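Local structure of ATP phosphoribosyltransferase (Thermotoga maritima, 1USY) at residues G64-L69 against F167-H172; I76-I81 against V173-V178. The protein probably catalyses the condensation of ATP with 5-phosphoribose 1-diphosphate, the first step of histidine biosynthesis. One frame throughout, in Å; residues are numbered along the deposited sequence.

Contact 1: G64-L69 against F167-H172; sequences GTDVLL and FVIRTH. With HIS (histidine), chain S.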
ATOM      1  N   GLY G  64     -26.440   6.424 -26.470  1.00 24.91           N
ATOM      2  CA  GLY G  64     -27.409   6.071 -25.453  1.00 20.03           C
ATOM      3  C   GLY G  64     -26.936   6.503 -24.086  1.00 22.55           C
ATOM      4  O   GLY G  64     -25.733   6.599 -23.825  1.00 26.88           O
ATOM      5  N   THR G  65     -27.892   6.765 -23.202  1.00 26.57           N
ATOM      6  CA  THR G  65     -27.628   6.935 -21.768  1.00 25.62           C
ATOM      7  C   THR G  65     -26.722   5.820 -21.202  1.00 28.56           C
ATOM      8  O   THR G  65     -25.939   6.039 -20.264  1.00 27.11           O
ATOM      9  CB  THR G  65     -28.941   6.828 -21.008  1.00 23.54           C
ATOM     10  OG1 THR G  65     -29.974   7.564 -21.680  1.00 23.57           O
ATOM     11  CG2 THR G  65     -28.798   7.427 -19.630  1.00 16.49           C
ATOM     12  N   ASP G  66     -26.879   4.613 -21.736  1.00 23.10           N
ATOM     13  CA  ASP G  66     -26.128   3.470 -21.206  1.00 31.17           C
ATOM     14  C   ASP G  66     -24.619   3.657 -21.367  1.00 27.34           C
ATOM     15  O   ASP G  66     -23.897   3.491 -20.396  1.00 25.91           O
ATOM     16  CB  ASP G  66     -26.603   2.128 -21.792  1.00 29.10           C
ATOM     17  CG  ASP G  66     -26.558   2.112 -23.273  1.00 34.17           C
ATOM     18  OD1 ASP G  66     -27.258   2.939 -23.883  1.00 37.06           O
ATOM     19  OD2 ASP G  66     -25.823   1.335 -23.915  1.00 41.70           O
ATOM     20  N   VAL G  67     -24.156   4.035 -22.565  1.00 26.05           N
ATOM     21  CA  VAL G  67     -22.729   4.280 -22.750  1.00 27.85           C
ATOM     22  C   VAL G  67     -22.267   5.564 -22.048  1.00 30.61           C
ATOM     23  O   VAL G  67     -21.125   5.604 -21.574  1.00 31.56           O
ATOM     24  CB  VAL G  67     -22.239   4.224 -24.239  1.00 29.60           C
ATOM     25  CG1 VAL G  67     -23.208   3.485 -25.125  1.00 20.98           C
ATOM     26  CG2 VAL G  67     -21.934   5.593 -24.802  1.00 29.06           C
ATOM     27  N   LEU G  68     -23.141   6.582 -21.951  1.00 25.32           N
ATOM     28  CA  LEU G  68     -22.770   7.792 -21.209  1.00 24.50           C
ATOM     29  C   LEU G  68     -22.552   7.476 -19.740  1.00 24.81           C
ATOM     30  O   LEU G  68     -21.567   7.878 -19.160  1.00 24.30           O
ATOM     31  CB  LEU G  68     -23.796   8.929 -21.362  1.00 26.42           C
ATOM     32  CG  LEU G  68     -23.948   9.566 -22.751  1.00 29.21           C
ATOM     33  CD1 LEU G  68     -25.064  10.598 -22.738  1.00 30.78           C
ATOM     34  CD2 LEU G  68     -22.663  10.211 -23.201  1.00 29.12           C
ATOM     35  N   LEU G  69     -23.467   6.736 -19.135  1.00 26.37           N
ATOM     36  CA  LEU G  69     -23.273   6.327 -17.754  1.00 28.85           C
ATOM     37  C   LEU G  69     -22.146   5.290 -17.597  1.00 30.75           C
ATOM     38  O   LEU G  69     -21.449   5.285 -16.591  1.00 33.26           O
ATOM     39  CB  LEU G  69     -24.573   5.799 -17.162  1.00 22.61           C
ATOM     40  CG  LEU G  69     -25.562   6.912 -16.902  1.00 24.92           C
ATOM     41  CD1 LEU G  69     -26.949   6.360 -16.614  1.00 23.33           C
ATOM     42  CD2 LEU G  69     -25.079   7.760 -15.745  1.00 21.36           C
ATOM     43  N   PHE G 167     -32.180   2.439 -14.841  1.00 16.98           N
ATOM     44  CA  PHE G 167     -32.481   3.746 -15.418  1.00 14.11           C
ATOM     45  C   PHE G 167     -33.045   3.529 -16.826  1.00 19.68           C
ATOM     46  O   PHE G 167     -32.824   2.494 -17.463  1.00 17.99           O
ATOM     47  CB  PHE G 167     -31.237   4.654 -15.435  1.00 15.95           C
ATOM     48  CG  PHE G 167     -30.035   4.058 -16.175  1.00 17.38           C
ATOM     49  CD1 PHE G 167     -29.969   4.084 -17.553  1.00 16.14           C
ATOM     50  CD2 PHE G 167     -28.987   3.488 -15.485  1.00 13.28           C
ATOM     51  CE1 PHE G 167     -28.883   3.549 -18.235  1.00 20.11           C
ATOM     52  CE2 PHE G 167     -27.897   2.965 -16.171  1.00 19.55           C
ATOM     53  CZ  PHE G 167     -27.853   3.004 -17.546  1.00 18.29           C
ATOM     54  N   VAL G 168     -33.810   4.492 -17.312  1.00 24.64           N
ATOM     55  CA  VAL G 168     -34.387   4.327 -18.632  1.00 25.50           C
ATOM     56  C   VAL G 168     -33.409   4.935 -19.587  1.00 22.61           C
ATOM     57  O   VAL G 168     -32.661   5.819 -19.211  1.00 25.12           O
ATOM     58  CB  VAL G 168     -35.853   4.897 -18.739  1.00 28.57           C
ATOM     59  CG1 VAL G 168     -36.441   5.229 -17.327  1.00 28.89           C
ATOM     60  CG2 VAL G 168     -35.954   6.058 -19.705  1.00 25.66           C
ATOM     61  N   ILE G 169     -33.363   4.428 -20.806  1.00 24.30           N
ATOM     62  CA  ILE G 169     -32.402   4.961 -21.760  1.00 26.39           C
ATOM     63  C   ILE G 169     -32.995   5.649 -23.026  1.00 24.21           C
ATOM     64  O   ILE G 169     -33.950   5.174 -23.655  1.00 16.98           O
ATOM     65  CB  ILE G 169     -31.257   3.951 -22.031  1.00 29.78           C
ATOM     66  CG1 ILE G 169     -31.688   2.502 -21.899  1.00 29.17           C
ATOM     67  CG2 ILE G 169     -30.254   4.036 -20.912  1.00 38.51           C
ATOM     68  CD1 ILE G 169     -30.554   1.570 -21.433  1.00  9.94           C
ATOM     69  N   ARG G 170     -32.399   6.794 -23.346  1.00 19.67           N
ATOM     70  CA  ARG G 170     -32.719   7.551 -24.532  1.00 25.00           C
ATOM     71  C   ARG G 170     -31.438   7.658 -25.342  1.00 21.08           C
ATOM     72  O   ARG G 170     -30.357   7.360 -24.838  1.00 24.57           O
ATOM     73  CB  ARG G 170     -33.234   8.966 -24.189  1.00 24.76           C
ATOM     74  CG  ARG G 170     -34.184   9.092 -22.994  1.00 37.16           C
ATOM     75  CD  ARG G 170     -35.641   9.318 -23.349  1.00 41.13           C
ATOM     76  NE  ARG G 170     -35.759  10.097 -24.576  1.00 50.20           N
ATOM     77  CZ  ARG G 170     -36.629  11.090 -24.791  1.00 52.88           C
ATOM     78  NH1 ARG G 170     -37.531  11.461 -23.862  1.00 50.70           N
ATOM     79  NH2 ARG G 170     -36.599  11.710 -25.968  1.00 51.19           N
ATOM     80  N   THR G 171     -31.565   8.115 -26.580  1.00 19.05           N
ATOM     81  CA  THR G 171     -30.432   8.354 -27.459  1.00 22.35           C
ATOM     82  C   THR G 171     -30.209   9.846 -27.695  1.00 24.29           C
ATOM     83  O   THR G 171     -31.089  10.574 -28.160  1.00 19.40           O
ATOM     84  CB  THR G 171     -30.639   7.600 -28.755  1.00 24.59           C
ATOM     85  OG1 THR G 171     -30.766   6.203 -28.437  1.00 28.87           O
ATOM     86  CG2 THR G 171     -29.399   7.670 -29.627  1.00 18.84           C
ATOM     87  N   HIS G 172     -29.016  10.290 -27.321  1.00 29.18           N
ATOM     88  CA  HIS G 172     -28.646  11.696 -27.340  1.00 27.39           C
ATOM     89  C   HIS G 172     -27.720  11.920 -28.507  1.00 26.91           C
ATOM     90  O   HIS G 172     -26.883  11.062 -28.794  1.00 26.46           O
ATOM     91  CB  HIS G 172     -27.821  12.031 -26.108  1.00 29.55           C
ATOM     92  CG  HIS G 172     -28.533  11.866 -24.800  1.00 33.19           C
ATOM     93  ND1 HIS G 172     -29.187  12.906 -24.172  1.00 33.66           N
ATOM     94  CD2 HIS G 172     -28.644  10.796 -23.977  1.00 37.33           C
ATOM     95  CE1 HIS G 172     -29.699  12.470 -23.035  1.00 37.43           C
ATOM     96  NE2 HIS G 172     -29.377  11.195 -22.889  1.00 38.78           N
TER
HETATM   97  N   HIS S1206     -26.721  11.786 -18.456  0.80 80.25           N
HETATM   98  CA  HIS S1206     -27.924  12.008 -19.317  0.80 80.25           C
HETATM   99  C   HIS S1206     -28.922  12.986 -18.673  0.80 82.67           C
HETATM  100  O   HIS S1206     -29.319  12.861 -17.508  1.00 87.88           O
HETATM  101  CB  HIS S1206     -28.570  10.663 -19.624  0.80 77.49           C
HETATM  102  CG  HIS S1206     -30.055  10.703 -19.793  0.80 74.05           C
HETATM  103  ND1 HIS S1206     -30.676  10.265 -20.939  0.80 70.76           N
HETATM  104  CD2 HIS S1206     -31.048  11.071 -18.946  0.80 73.91           C
HETATM  105  CE1 HIS S1206     -31.985  10.398 -20.808  0.80 71.35           C
HETATM  106  NE2 HIS S1206     -32.238  10.890 -19.609  0.80 70.97           N
HETATM  107  OXT HIS S1206     -29.394  13.947 -19.283  0.80 78.87           O
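G64 ends a strand that pairs antiparallel with strand 160-175, as a non-hydrogen-bonded partner of T171, and is the N-cap of helix 65-70. Its CA comes to 3.3 Å from R170 O as a CA-H...O contact, and glycine suits the site because a side chain would run into the carboxylate of D66. The helix then starts across the strand at 99°. T65 makes a two-way grip on one residue: its backbone N donates to R170 O (3.0 Å), arriving almost in line with the C=O bond, and R170 N donates back to T65 OG1 (3.0 Å), nearly straight. The torsion that sets OG1 beside its own backbone N (chi1 -44°) points the methyl CG2 elsewhere, against the CB of the bound histidine and obliquely to the F167 ring. D66 adds a plain apolar touch, its CB at 4.0 Å from I169 CD1. L68 suits its place as a greasy neighbour of an aromatic ring, with CD1 at 3.8 Å from H172 CD2. L69 supplies the CH-pi contact: its CD1 sits 3.5 Å from the centroid of the F167 ring and 8° off the ring normal, while D66 CA lies at the ring's edge. Replacing F167 by an alanine would probably leave L69 CD1 and D66 CA without their aromatic partner and open a gap between helix and strand. The ligand meets both polar and apolar atoms here: its ND1 donates a weak, bent hydrogen bond to H172 NE2, T65 OG1 lies 2.9 Å from the same ND1, and R170 CG lies beside the ligand's CE1. T65 thus both ties the helix start to R170 by two hydrogen bonds and lines the pocket, with L69 on F167 packing beyond it.

Contact 2: I76-I81 against V173-V178; sequences IQPFFI and VVVNPV. With HIS (histidine), chain I; HIS (histidine), chain S.
The segments I76-I81 and V173-V178 run antiparallel, their directions 171° apart, and two backbone hydrogen bonds join them: V175 N to I76 O (2.8 Å) and V173 N to F79 O (3.2 Å). I76-F79 is the loop that enters strand 80-93, and V173-V175 is the end of strand 160-175, its neighbour in the mixed sheet of a fold related to the periplasmic binding proteins. V173, whose N makes the second bond, carries most of the side-chain packing, and a branched valine suits it because its two methyls spread over several neighbours. CG2 lies over the face of the F79 ring and also touches P78 CD (3.8 Å), while CG1 approaches F79 CE1 (3.4 Å) and meets I81 CD1, which crosses it at about a right angle (3.8 Å). The rigid proline ring reaches on to the next valine on this side, P78 CG lying 3.8 Å from V175 CG2; V175 has its CG1 anti to the backbone N (chi1 -176°), which leaves CG2 facing the proline. At the far end the long side chain of I76 slides past P177 in the opposite direction, with CD1 3.9 Å from P177 CB. Helix 184-198 completes the apolar surroundings, L194 and I198 packing on F79 and L191 on V173. Two bound histidines border the contact. P78 packs on one of them, whose O lies off the edge of the F79 ring. Q77 heads for the other: its amide chain, extended beyond CG, has NE2 hydrogen-bonded to L75 O, while OE1 lies 3.1 Å from CA of that ligand.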
ATOM      1  N   ILE G  76     -21.753  17.919 -23.667  1.00 19.87           N
ATOM      2  CA  ILE G  76     -22.985  18.611 -24.074  1.00 14.79           C
ATOM      3  C   ILE G  76     -23.936  17.704 -24.875  1.00 11.07           C
ATOM      4  O   ILE G  76     -23.526  16.885 -25.696  1.00 13.23           O
ATOM      5  CB  ILE G  76     -22.602  19.835 -24.893  1.00 13.03           C
ATOM      6  CG1 ILE G  76     -21.980  20.921 -23.996  1.00 13.49           C
ATOM      7  CG2 ILE G  76     -23.796  20.474 -25.605  1.00  5.54           C
ATOM      8  CD1 ILE G  76     -20.944  21.793 -24.702  1.00 18.41           C
ATOM      9  N   GLN G  77     -25.243  17.783 -24.400  1.00 17.78           N
ATOM     10  CA  GLN G  77     -26.313  16.965 -24.965  1.00 22.20           C
ATOM     11  C   GLN G  77     -27.524  17.821 -25.372  1.00 16.60           C
ATOM     12  O   GLN G  77     -28.440  17.998 -24.606  1.00 14.52           O
ATOM     13  CB  GLN G  77     -26.715  15.810 -24.004  1.00 22.67           C
ATOM     14  CG  GLN G  77     -25.980  15.827 -22.690  1.00 31.09           C
ATOM     15  CD  GLN G  77     -26.012  14.527 -21.839  1.00 28.95           C
ATOM     16  OE1 GLN G  77     -27.044  13.865 -21.691  1.00 29.00           O
ATOM     17  NE2 GLN G  77     -24.885  14.221 -21.224  1.00 31.98           N
ATOM     18  N   PRO G  78     -27.530  18.344 -26.590  1.00 19.94           N
ATOM     19  CA  PRO G  78     -28.535  19.358 -27.004  1.00 17.63           C
ATOM     20  C   PRO G  78     -29.950  18.810 -27.181  1.00 20.06           C
ATOM     21  O   PRO G  78     -30.907  19.434 -26.652  1.00 13.79           O
ATOM     22  CB  PRO G  78     -28.005  19.868 -28.336  1.00 12.79           C
ATOM     23  CG  PRO G  78     -26.703  19.191 -28.543  1.00 17.74           C
ATOM     24  CD  PRO G  78     -26.582  18.015 -27.661  1.00 16.59           C
ATOM     25  N   PHE G  79     -30.085  17.680 -27.896  1.00 18.54           N
ATOM     26  CA  PHE G  79     -31.394  17.047 -28.073  1.00 22.99           C
ATOM     27  C   PHE G  79     -31.265  15.564 -28.250  1.00 22.88           C
ATOM     28  O   PHE G  79     -30.146  15.082 -28.369  1.00 26.13           O
ATOM     29  CB  PHE G  79     -32.175  17.649 -29.243  1.00 17.48           C
ATOM     30  CG  PHE G  79     -31.394  17.795 -30.484  1.00 17.65           C
ATOM     31  CD1 PHE G  79     -31.414  16.793 -31.451  1.00 22.55           C
ATOM     32  CD2 PHE G  79     -30.672  18.953 -30.740  1.00 18.13           C
ATOM     33  CE1 PHE G  79     -30.663  16.925 -32.639  1.00 19.64           C
ATOM     34  CE2 PHE G  79     -29.940  19.103 -31.943  1.00 17.54           C
ATOM     35  CZ  PHE G  79     -29.923  18.088 -32.872  1.00 18.50           C
ATOM     36  N   PHE G  80     -32.398  14.841 -28.263  1.00 21.24           N
ATOM     37  CA  PHE G  80     -32.373  13.384 -28.447  1.00 20.35           C
ATOM     38  C   PHE G  80     -32.638  12.942 -29.880  1.00 21.31           C
ATOM     39  O   PHE G  80     -33.288  13.639 -30.643  1.00 18.48           O
ATOM     40  CB  PHE G  80     -33.366  12.636 -27.561  1.00 21.50           C
ATOM     41  CG  PHE G  80     -33.632  13.278 -26.262  1.00 23.35           C
ATOM     42  CD1 PHE G  80     -32.981  12.843 -25.101  1.00 25.67           C
ATOM     43  CD2 PHE G  80     -34.558  14.293 -26.178  1.00 23.26           C
ATOM     44  CE1 PHE G  80     -33.235  13.464 -23.887  1.00 22.10           C
ATOM     45  CE2 PHE G  80     -34.814  14.917 -24.982  1.00 24.79           C
ATOM     46  CZ  PHE G  80     -34.149  14.523 -23.839  1.00 21.80           C
ATOM     47  N   ILE G  81     -32.115  11.763 -30.218  1.00 19.85           N
ATOM     48  CA  ILE G  81     -32.440  11.052 -31.434  1.00 20.43           C
ATOM     49  C   ILE G  81     -33.640  10.202 -31.011  1.00 20.36           C
ATOM     50  O   ILE G  81     -33.564   9.467 -30.023  1.00 20.10           O
ATOM     51  CB  ILE G  81     -31.239  10.154 -31.820  1.00 23.97           C
ATOM     52  CG1 ILE G  81     -29.998  11.008 -32.114  1.00 30.26           C
ATOM     53  CG2 ILE G  81     -31.578   9.188 -32.962  1.00 20.08           C
ATOM     54  CD1 ILE G  81     -30.098  11.983 -33.261  1.00 23.26           C
ATOM     55  N   VAL G 173     -27.841  13.081 -29.155  1.00 25.21           N
ATOM     56  CA  VAL G 173     -26.702  13.636 -29.892  1.00 24.64           C
ATOM     57  C   VAL G 173     -25.821  14.332 -28.851  1.00 21.79           C
ATOM     58  O   VAL G 173     -26.332  14.973 -27.931  1.00 24.10           O
ATOM     59  CB  VAL G 173     -27.135  14.604 -31.013  1.00 28.03           C
ATOM     60  CG1 VAL G 173     -28.640  14.697 -31.077  1.00 25.34           C
ATOM     61  CG2 VAL G 173     -26.567  15.977 -30.811  1.00 22.87           C
ATOM     62  N   VAL G 174     -24.512  14.156 -28.956  1.00 20.96           N
ATOM     63  CA  VAL G 174     -23.575  14.728 -27.983  1.00 24.98           C
ATOM     64  C   VAL G 174     -22.477  15.509 -28.702  1.00 23.53           C
ATOM     65  O   VAL G 174     -22.127  15.182 -29.855  1.00 27.99           O
ATOM     66  CB  VAL G 174     -22.952  13.625 -27.074  1.00 26.48           C
ATOM     67  CG1 VAL G 174     -24.043  12.818 -26.379  1.00 21.23           C
ATOM     68  CG2 VAL G 174     -22.126  12.691 -27.884  1.00 29.42           C
ATOM     69  N   VAL G 175     -21.940  16.526 -28.028  1.00 18.29           N
ATOM     70  CA  VAL G 175     -20.987  17.433 -28.645  1.00 11.58           C
ATOM     71  C   VAL G 175     -19.793  17.560 -27.703  1.00 17.20           C
ATOM     72  O   VAL G 175     -19.954  17.546 -26.499  1.00 13.51           O
ATOM     73  CB  VAL G 175     -21.644  18.811 -28.854  1.00 17.10           C
ATOM     74  CG1 VAL G 175     -20.694  19.787 -29.600  1.00 16.29           C
ATOM     75  CG2 VAL G 175     -23.037  18.670 -29.573  1.00  6.67           C
ATOM     76  N   ASN G 176     -18.600  17.701 -28.268  1.00 16.55           N
ATOM     77  CA  ASN G 176     -17.380  17.825 -27.521  1.00 16.94           C
ATOM     78  C   ASN G 176     -17.322  19.261 -26.984  1.00 24.50           C
ATOM     79  O   ASN G 176     -17.185  20.205 -27.762  1.00 31.91           O
ATOM     80  CB  ASN G 176     -16.231  17.518 -28.477  1.00 19.51           C
ATOM     81  CG  ASN G 176     -14.837  17.894 -27.928  1.00 21.94           C
ATOM     82  OD1 ASN G 176     -14.575  17.821 -26.756  1.00 26.01           O
ATOM     83  ND2 ASN G 176     -13.924  18.217 -28.829  1.00 36.92           N
ATOM     84  N   PRO G 177     -17.401  19.463 -25.675  1.00 16.37           N
ATOM     85  CA  PRO G 177     -17.504  20.829 -25.166  1.00 19.91           C
ATOM     86  C   PRO G 177     -16.491  21.828 -25.754  1.00 17.96           C
ATOM     87  O   PRO G 177     -16.888  22.952 -26.001  1.00 15.58           O
ATOM     88  CB  PRO G 177     -17.339  20.681 -23.645  1.00 11.79           C
ATOM     89  CG  PRO G 177     -17.682  19.317 -23.361  1.00 20.54           C
ATOM     90  CD  PRO G 177     -17.388  18.467 -24.601  1.00 16.51           C
ATOM     91  N   VAL G 178     -15.231  21.469 -25.979  1.00 17.42           N
ATOM     92  CA  VAL G 178     -14.336  22.512 -26.446  1.00  9.01           C
ATOM     93  C   VAL G 178     -14.630  22.899 -27.896  1.00 12.73           C
ATOM     94  O   VAL G 178     -14.596  24.080 -28.271  1.00 12.48           O
ATOM     95  CB  VAL G 178     -12.840  22.322 -26.060  1.00 12.07           C
ATOM     96  CG1 VAL G 178     -12.677  21.346 -24.893  1.00  3.53           C
ATOM     97  CG2 VAL G 178     -11.976  21.967 -27.237  1.00 15.85           C
TER
HETATM   98  N   HIS I1275     -27.848  22.856 -26.781  0.80 57.93           N
HETATM   99  CA  HIS I1275     -28.577  23.529 -27.885  0.80 62.86           C
HETATM  100  C   HIS I1275     -30.097  23.453 -27.745  0.80 62.31           C
HETATM  101  O   HIS I1275     -30.725  22.384 -27.830  1.00 63.37           O
HETATM  102  CB  HIS I1275     -28.174  22.983 -29.269  0.80 63.03           C
HETATM  103  CG  HIS I1275     -28.935  23.609 -30.395  0.80 61.81           C
HETATM  104  ND1 HIS I1275     -28.319  24.145 -31.503  0.80 64.63           N
HETATM  105  CD2 HIS I1275     -30.259  23.829 -30.555  0.80 62.01           C
HETATM  106  CE1 HIS I1275     -29.237  24.647 -32.310  0.80 64.84           C
HETATM  107  NE2 HIS I1275     -30.422  24.464 -31.756  0.80 62.93           N
HETATM  108  OXT HIS I1275     -30.724  24.501 -27.605  0.80 66.78           O
HETATM  109  N   HIS S1206     -26.721  11.786 -18.456  0.80 80.25           N
HETATM  110  CA  HIS S1206     -27.924  12.008 -19.317  0.80 80.25           C
HETATM  111  C   HIS S1206     -28.922  12.986 -18.673  0.80 82.67           C
HETATM  112  O   HIS S1206     -29.319  12.861 -17.508  1.00 87.88           O
HETATM  113  CB  HIS S1206     -28.570  10.663 -19.624  0.80 77.49           C
HETATM  114  CG  HIS S1206     -30.055  10.703 -19.793  0.80 74.05           C
HETATM  115  ND1 HIS S1206     -30.676  10.265 -20.939  0.80 70.76           N
HETATM  116  CD2 HIS S1206     -31.048  11.071 -18.946  0.80 73.91           C
HETATM  117  CE1 HIS S1206     -31.985  10.398 -20.808  0.80 71.35           C
HETATM  118  NE2 HIS S1206     -32.238  10.890 -19.609  0.80 70.97           N
HETATM  119  OXT HIS S1206     -29.394  13.947 -19.283  0.80 78.87           O

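In the fold
The two contacts have centres 13 Å apart and share strand 160-175, contact 1 using F167-H172 and contact 2 its last residues V173-V175 and the start of helix 177-182. Helix 65-70 and strand 80-93 also follow each other in the chain, so the order is 64-69, 76-81, 167-172, 173-178 and the contacts interleave. They touch where T171 O lies 2.6 Å from I81 N, a probable hydrogen bond between neighbouring strands of the sheet, and where F80 meets R170 and H172. Both reach the same bound histidine, through T65, R170 and H172 in contact 1 and Q77 in contact 2, so one pocket is built from both.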